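Local coordinates for transmembrane oligosaccharyl transferase (Archaeoglobus fulgidus, PDB 3WAJ), which belongs to the STT3/AglB family of oligosaccharyl transferases, large membrane proteins with a GT-C-type transmembrane region, and carries a bound zinc ion, at residues V790-V795 / W810-V815; V781-V786 / N817-V822. One frame throughout, in Å; residues are numbered along the deposited sequence.

Contact 1. Residues V790-V795 / W810-V815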
ATOM      1  N   VAL A 790      29.955  23.182 -39.857  1.00100.99           N
ATOM      2  CA  VAL A 790      28.773  22.731 -39.127  1.00 94.40           C
ATOM      3  C   VAL A 790      29.210  21.712 -38.081  1.00 86.56           C
ATOM      4  O   VAL A 790      29.758  20.659 -38.404  1.00 85.26           O
ATOM      5  CB  VAL A 790      27.728  22.093 -40.056  1.00 93.57           C
ATOM      6  CG1 VAL A 790      26.866  23.158 -40.714  1.00 92.45           C
ATOM      7  CG2 VAL A 790      28.417  21.272 -41.102  1.00 95.47           C
ATOM      8  N   THR A 791      28.979  22.041 -36.821  1.00 83.38           N
ATOM      9  CA  THR A 791      29.392  21.171 -35.731  1.00 85.02           C
ATOM     10  C   THR A 791      28.208  20.426 -35.109  1.00 84.34           C
ATOM     11  O   THR A 791      28.394  19.480 -34.338  1.00 80.70           O
ATOM     12  CB  THR A 791      30.168  21.961 -34.674  1.00 85.58           C
ATOM     13  OG1 THR A 791      29.510  23.211 -34.437  1.00 82.46           O
ATOM     14  CG2 THR A 791      31.572  22.240 -35.179  1.00 88.68           C
ATOM     15  N   GLU A 792      26.994  20.856 -35.453  1.00 86.80           N
ATOM     16  CA  GLU A 792      25.791  20.174 -34.983  1.00 89.11           C
ATOM     17  C   GLU A 792      24.558  20.294 -35.882  1.00 84.18           C
ATOM     18  O   GLU A 792      24.349  21.307 -36.560  1.00 83.43           O
ATOM     19  CB  GLU A 792      25.445  20.575 -33.547  1.00 91.58           C
ATOM     20  CG  GLU A 792      25.750  22.008 -33.187  1.00 95.52           C
ATOM     21  CD  GLU A 792      26.011  22.154 -31.705  1.00102.55           C
ATOM     22  OE1 GLU A 792      26.763  21.320 -31.161  1.00104.98           O
ATOM     23  OE2 GLU A 792      25.454  23.078 -31.079  1.00105.97           O
ATOM     24  N   VAL A 793      23.753  19.233 -35.864  1.00 77.88           N
ATOM     25  CA  VAL A 793      22.508  19.151 -36.622  1.00 74.28           C
ATOM     26  C   VAL A 793      21.328  19.043 -35.652  1.00 66.14           C
ATOM     27  O   VAL A 793      21.356  18.225 -34.725  1.00 63.58           O
ATOM     28  CB  VAL A 793      22.524  17.918 -37.552  1.00 74.50           C
ATOM     29  CG1 VAL A 793      21.236  17.827 -38.363  1.00 73.94           C
ATOM     30  CG2 VAL A 793      23.747  17.959 -38.469  1.00 71.91           C
ATOM     31  N   SER A 794      20.296  19.863 -35.845  1.00 61.07           N
ATOM     32  CA  SER A 794      19.141  19.819 -34.943  1.00 57.96           C
ATOM     33  C   SER A 794      17.884  19.342 -35.658  1.00 60.33           C
ATOM     34  O   SER A 794      17.670  19.658 -36.828  1.00 66.68           O
ATOM     35  CB  SER A 794      18.880  21.183 -34.303  1.00 56.36           C
ATOM     36  OG  SER A 794      18.140  22.025 -35.172  1.00 59.31           O
ATOM     37  N   VAL A 795      17.054  18.580 -34.949  1.00 60.81           N
ATOM     38  CA  VAL A 795      15.760  18.155 -35.480  1.00 64.07           C
ATOM     39  C   VAL A 795      14.617  18.733 -34.636  1.00 63.00           C
ATOM     40  O   VAL A 795      14.729  18.865 -33.413  1.00 64.13           O
ATOM     41  CB  VAL A 795      15.627  16.619 -35.569  1.00 66.76           C
ATOM     42  CG1 VAL A 795      14.514  16.248 -36.533  1.00 63.55           C
ATOM     43  CG2 VAL A 795      16.924  15.994 -36.040  1.00 73.29           C
ATOM     44  N   TRP A 810      12.432  18.264 -29.757  1.00 54.34           N
ATOM     45  CA  TRP A 810      13.735  18.726 -30.231  1.00 58.17           C
ATOM     46  C   TRP A 810      14.789  17.669 -29.958  1.00 56.15           C
ATOM     47  O   TRP A 810      14.746  17.002 -28.930  1.00 57.27           O
ATOM     48  CB  TRP A 810      14.150  20.001 -29.497  1.00 54.60           C
ATOM     49  CG  TRP A 810      13.552  21.267 -30.020  1.00 57.62           C
ATOM     50  CD1 TRP A 810      12.464  21.934 -29.524  1.00 57.37           C
ATOM     51  CD2 TRP A 810      14.028  22.044 -31.127  1.00 59.08           C
ATOM     52  NE1 TRP A 810      12.231  23.071 -30.259  1.00 61.09           N
ATOM     53  CE2 TRP A 810      13.176  23.162 -31.249  1.00 59.31           C
ATOM     54  CE3 TRP A 810      15.091  21.899 -32.025  1.00 58.49           C
ATOM     55  CZ2 TRP A 810      13.355  24.132 -32.243  1.00 50.52           C
ATOM     56  CZ3 TRP A 810      15.266  22.863 -33.011  1.00 58.09           C
ATOM     57  CH2 TRP A 810      14.404  23.964 -33.110  1.00 51.65           C
ATOM     58  N   GLN A 811      15.737  17.524 -30.873  1.00 51.15           N
ATOM     59  CA  GLN A 811      16.951  16.778 -30.574  1.00 58.60           C
ATOM     60  C   GLN A 811      18.089  17.442 -31.328  1.00 62.73           C
ATOM     61  O   GLN A 811      17.908  17.863 -32.473  1.00 63.13           O
ATOM     62  CB  GLN A 811      16.828  15.300 -30.966  1.00 58.94           C
ATOM     63  CG  GLN A 811      18.006  14.452 -30.494  1.00 61.35           C
ATOM     64  CD  GLN A 811      17.927  13.014 -30.975  1.00 69.64           C
ATOM     65  OE1 GLN A 811      16.879  12.554 -31.433  1.00 72.20           O
ATOM     66  NE2 GLN A 811      19.041  12.298 -30.880  1.00 72.42           N
ATOM     67  N   THR A 812      19.245  17.568 -30.681  1.00 65.01           N
ATOM     68  CA  THR A 812      20.411  18.159 -31.332  1.00 67.14           C
ATOM     69  C   THR A 812      21.587  17.204 -31.254  1.00 68.25           C
ATOM     70  O   THR A 812      21.887  16.644 -30.195  1.00 65.21           O
ATOM     71  CB  THR A 812      20.787  19.538 -30.756  1.00 66.33           C
ATOM     72  OG1 THR A 812      19.782  20.489 -31.114  1.00 69.26           O
ATOM     73  CG2 THR A 812      22.110  20.018 -31.337  1.00 68.97           C
ATOM     74  N   VAL A 813      22.250  17.032 -32.392  1.00 66.56           N
ATOM     75  CA  VAL A 813      23.267  16.009 -32.542  1.00 67.20           C
ATOM     76  C   VAL A 813      24.597  16.609 -32.995  1.00 77.23           C
ATOM     77  O   VAL A 813      24.647  17.413 -33.930  1.00 79.38           O
ATOM     78  CB  VAL A 813      22.764  14.910 -33.500  1.00 58.74           C
ATOM     79  CG1 VAL A 813      23.807  14.539 -34.528  1.00 54.44           C
ATOM     80  CG2 VAL A 813      22.308  13.698 -32.708  1.00 55.01           C
ATOM     81  N   GLU A 814      25.665  16.230 -32.302  1.00 81.83           N
ATOM     82  CA  GLU A 814      27.000  16.736 -32.599  1.00 87.22           C
ATOM     83  C   GLU A 814      27.537  16.042 -33.849  1.00 85.68           C
ATOM     84  O   GLU A 814      27.295  14.850 -34.059  1.00 82.78           O
ATOM     85  CB  GLU A 814      27.926  16.479 -31.408  1.00 94.90           C
ATOM     86  CG  GLU A 814      29.205  17.297 -31.399  1.00103.55           C
ATOM     87  CD  GLU A 814      30.037  17.068 -30.146  1.00109.87           C
ATOM     88  OE1 GLU A 814      29.915  15.989 -29.523  1.00108.96           O
ATOM     89  OE2 GLU A 814      30.814  17.976 -29.784  1.00115.62           O
ATOM     90  N   VAL A 815      28.260  16.789 -34.681  1.00 85.76           N
ATOM     91  CA  VAL A 815      28.791  16.252 -35.934  1.00 81.72           C
ATOM     92  C   VAL A 815      30.132  15.543 -35.740  1.00 82.87           C
ATOM     93  O   VAL A 815      30.981  15.985 -34.967  1.00 83.55           O
ATOM     94  CB  VAL A 815      28.914  17.352 -37.000  1.00 75.40           C
ATOM     95  CG1 VAL A 815      29.641  16.846 -38.223  1.00 74.20           C
ATOM     96  CG2 VAL A 815      27.536  17.851 -37.387  1.00 74.74           C
TER

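Contact 2. Residues V781-V786 / N817-V822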
ATOM      1  N   VAL A 781      16.797   5.604 -37.843  1.00 62.31           N
ATOM      2  CA  VAL A 781      18.116   6.220 -37.898  1.00 59.54           C
ATOM      3  C   VAL A 781      18.228   7.123 -39.127  1.00 62.36           C
ATOM      4  O   VAL A 781      18.227   6.649 -40.258  1.00 67.32           O
ATOM      5  CB  VAL A 781      19.239   5.168 -37.863  1.00 59.14           C
ATOM      6  CG1 VAL A 781      20.612   5.847 -37.862  1.00 60.12           C
ATOM      7  CG2 VAL A 781      19.085   4.285 -36.638  1.00 54.39           C
ATOM      8  N   VAL A 782      18.292   8.431 -38.895  1.00 63.73           N
ATOM      9  CA  VAL A 782      18.537   9.388 -39.974  1.00 68.11           C
ATOM     10  C   VAL A 782      19.995   9.840 -39.913  1.00 71.21           C
ATOM     11  O   VAL A 782      20.482  10.282 -38.862  1.00 71.33           O
ATOM     12  CB  VAL A 782      17.584  10.602 -39.918  1.00 65.40           C
ATOM     13  CG1 VAL A 782      17.937  11.607 -41.007  1.00 62.47           C
ATOM     14  CG2 VAL A 782      16.148  10.149 -40.078  1.00 63.73           C
ATOM     15  N   THR A 783      20.691   9.718 -41.040  1.00 71.86           N
ATOM     16  CA  THR A 783      22.118  10.010 -41.089  1.00 74.95           C
ATOM     17  C   THR A 783      22.517  10.517 -42.466  1.00 84.73           C
ATOM     18  O   THR A 783      21.756  10.403 -43.434  1.00 88.28           O
ATOM     19  CB  THR A 783      22.944   8.764 -40.757  1.00 73.88           C
ATOM     20  OG1 THR A 783      24.306   9.133 -40.513  1.00 79.04           O
ATOM     21  CG2 THR A 783      22.881   7.772 -41.904  1.00 71.44           C
ATOM     22  N   GLY A 784      23.719  11.070 -42.559  1.00 86.73           N
ATOM     23  CA  GLY A 784      24.192  11.611 -43.815  1.00 88.29           C
ATOM     24  C   GLY A 784      25.321  12.597 -43.606  1.00 90.75           C
ATOM     25  O   GLY A 784      25.903  12.668 -42.525  1.00 89.79           O
ATOM     26  N   LYS A 785      25.627  13.370 -44.642  1.00 93.07           N
ATOM     27  CA  LYS A 785      26.783  14.251 -44.598  1.00 89.09           C
ATOM     28  C   LYS A 785      26.426  15.727 -44.503  1.00 82.92           C
ATOM     29  O   LYS A 785      25.368  16.170 -44.958  1.00 76.42           O
ATOM     30  CB  LYS A 785      27.701  13.993 -45.799  1.00 93.91           C
ATOM     31  CG  LYS A 785      28.621  12.790 -45.620  1.00 94.78           C
ATOM     32  CD  LYS A 785      29.458  12.529 -46.862  1.00 95.78           C
ATOM     33  CE  LYS A 785      28.663  11.805 -47.936  1.00 98.43           C
ATOM     34  NZ  LYS A 785      28.405  10.384 -47.561  1.00 98.39           N
ATOM     35  N   VAL A 786      27.332  16.483 -43.898  1.00 84.67           N
ATOM     36  CA  VAL A 786      27.161  17.917 -43.766  1.00 90.75           C
ATOM     37  C   VAL A 786      28.261  18.645 -44.539  1.00 97.49           C
ATOM     38  O   VAL A 786      28.822  18.098 -45.490  1.00 97.21           O
ATOM     39  CB  VAL A 786      27.163  18.335 -42.289  1.00 88.31           C
ATOM     40  CG1 VAL A 786      25.871  17.913 -41.619  1.00 92.02           C
ATOM     41  CG2 VAL A 786      28.359  17.731 -41.564  1.00 86.49           C
ATOM     42  N   ASN A 817      33.219  13.970 -38.156  1.00 99.43           N
ATOM     43  CA  ASN A 817      33.848  13.769 -39.465  1.00 97.12           C
ATOM     44  C   ASN A 817      32.950  14.096 -40.651  1.00 88.31           C
ATOM     45  O   ASN A 817      32.819  13.291 -41.581  1.00 82.38           O
ATOM     46  CB  ASN A 817      34.369  12.332 -39.600  1.00102.45           C
ATOM     47  CG  ASN A 817      35.356  11.967 -38.511  1.00108.31           C
ATOM     48  OD1 ASN A 817      36.070  12.826 -37.991  1.00113.17           O
ATOM     49  ND2 ASN A 817      35.397  10.687 -38.156  1.00106.77           N
ATOM     50  N   GLY A 818      32.323  15.269 -40.607  1.00 85.03           N
ATOM     51  CA  GLY A 818      31.490  15.721 -41.706  1.00 88.09           C
ATOM     52  C   GLY A 818      30.224  14.906 -41.893  1.00 90.93           C
ATOM     53  O   GLY A 818      29.555  15.014 -42.925  1.00 89.88           O
ATOM     54  N   THR A 819      29.891  14.090 -40.896  1.00 93.89           N
ATOM     55  CA  THR A 819      28.636  13.343 -40.922  1.00 96.23           C
ATOM     56  C   THR A 819      27.835  13.499 -39.619  1.00 95.34           C
ATOM     57  O   THR A 819      28.366  13.915 -38.582  1.00 92.43           O
ATOM     58  CB  THR A 819      28.853  11.848 -41.262  1.00 97.86           C
ATOM     59  OG1 THR A 819      27.717  11.344 -41.974  1.00101.34           O
ATOM     60  CG2 THR A 819      29.067  11.024 -40.002  1.00 95.47           C
ATOM     61  N   TYR A 820      26.547  13.178 -39.695  1.00 94.71           N
ATOM     62  CA  TYR A 820      25.664  13.241 -38.540  1.00 85.57           C
ATOM     63  C   TYR A 820      24.864  11.947 -38.454  1.00 81.48           C
ATOM     64  O   TYR A 820      24.725  11.227 -39.442  1.00 81.82           O
ATOM     65  CB  TYR A 820      24.709  14.431 -38.661  1.00 81.59           C
ATOM     66  CG  TYR A 820      23.558  14.191 -39.612  1.00 82.88           C
ATOM     67  CD1 TYR A 820      23.717  14.349 -40.985  1.00 85.21           C
ATOM     68  CD2 TYR A 820      22.308  13.810 -39.136  1.00 80.28           C
ATOM     69  CE1 TYR A 820      22.665  14.128 -41.855  1.00 84.49           C
ATOM     70  CE2 TYR A 820      21.255  13.587 -39.996  1.00 82.16           C
ATOM     71  CZ  TYR A 820      21.436  13.746 -41.354  1.00 83.06           C
ATOM     72  OH  TYR A 820      20.380  13.521 -42.209  1.00 81.49           O
ATOM     73  N   THR A 821      24.338  11.651 -37.274  1.00 77.27           N
ATOM     74  CA  THR A 821      23.415  10.533 -37.123  1.00 72.37           C
ATOM     75  C   THR A 821      22.382  10.869 -36.049  1.00 68.54           C
ATOM     76  O   THR A 821      22.737  11.282 -34.941  1.00 63.00           O
ATOM     77  CB  THR A 821      24.154   9.228 -36.783  1.00 67.12           C
ATOM     78  OG1 THR A 821      25.091   8.925 -37.827  1.00 74.39           O
ATOM     79  CG2 THR A 821      23.171   8.082 -36.652  1.00 60.32           C
ATOM     80  N   VAL A 822      21.103  10.722 -36.380  1.00 66.63           N
ATOM     81  CA  VAL A 822      20.057  11.007 -35.403  1.00 63.69           C
ATOM     82  C   VAL A 822      18.934   9.954 -35.400  1.00 65.25           C
ATOM     83  O   VAL A 822      18.518   9.459 -36.456  1.00 63.70           O
ATOM     84  CB  VAL A 822      19.512  12.450 -35.546  1.00 53.94           C
ATOM     85  CG1 VAL A 822      18.698  12.601 -36.807  1.00 51.58           C
ATOM     86  CG2 VAL A 822      18.686  12.829 -34.327  1.00 55.85           C
TER

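Contact 1. Residues V790-V795 / W810-V815
Val793 and Val813 face each other as a hydrogen-bonded pair at the middle of this antiparallel contact, which belongs to the beta hairpin of strands 792-800 and 806-814. Their two N-H...O bonds are each 2.8 Å, Val793 N to Val813 O and Val813 N to Val793 O. Val795 and Gln811 repeat the pattern towards the turn. At the open end Val815 N reaches Thr791 O at 2.7 Å, coming from above the carbonyl plane, 46° out of it, where the regular strand pairing gives out.

Polar side chains line the face of Glu792, Ser794, Thr812 and Glu814. Ser794 chi1 (82°) puts OG between the backbone N and the carbonyl carbon, and from there it meets the Trp810 ring at its edge, 3.7 Å from CZ3. Thr812 OG1 rests 3.4 Å from Ser794 CB. Glu792 OE1 and Glu814 OE2 stay 5.4 Å apart, a like-charge pair that would probably repel mildly.

An apolar contact forms on the side of Val793: Val815 CG2 meets Val793 CG2 at 3.9 Å, the two side chains crossing obliquely.

Strand 806-814 is an outermost strand of a four-stranded antiparallel sheet, in which strand 835-844 pairs with the other edge of 792-800 and packs Ile842 on Val793 and Val795. Val793 also touches Tyr820, and Val795 touches Val822, both of strand 819-824.

Contact 2. Residues V781-V786 / N817-V822
Tyr820 lays its ring across Gly784, its partner in a hydrogen-bonded antiparallel pair, and over the backbone of Thr783. Chi1 of 78° sets CG between the backbone N and the carbonyl carbon, and the ring lies over the neighbouring strand. Thr783 CA sits over one face, offset toward the rim, in a CH-pi contact 4.0 Å from the centroid, while Tyr820 CE1 lies 3.3 Å from Gly784 N. Gly784 adopts phi 160°, psi -165°, a conformation open mainly to glycine, and the ring packs directly on its main chain; an aromatic ring folded over a glycine on the adjacent strand is the arrangement known as aromatic rescue of glycine. The ring is flanked by Val782, whose CG1 is 4.0 Å from Tyr820 CE2, and obliquely by Val786 CG1.

On the other face of the sheet from Tyr820, Thr783 and Thr821 lie side by side, pointing the same way, their OG1 atoms 2.8 Å apart. Thr783 OG1 and Thr819 OG1 are modelled implausibly close to Tyr820 O and Gly784 O, so those bonds are doubtful in detail.

The chemistry is thus two-sided: the threonine face is polar, though its exact hydroxyl bonding is uncertain, whereas on the other a buried tyrosine packs among valines and satisfies its hydroxyl on Leu866 O.

Overall arrangement
From the N-terminal side, the chain runs along strand 780-785, turns into strand 792-800, and comes back as strand 806-814, so that contact 1 closes a short hairpin. It then passes into strand 819-824, which returns to 780-785; contact 2 thereby closes a wider loop that encloses the whole hairpin, and the two nest without crossing. Contact 1 belongs to a four-stranded sheet and contact 2 to a three-stranded one, both in the long peripheral domain. The sheets pack together in a sandwich-like way, with contact centres about 9 Å apart: Val813 CG2 lies 3.3 Å from Thr821 O, and Val815 CG1 lies 3.7 Å from Val786 CG2.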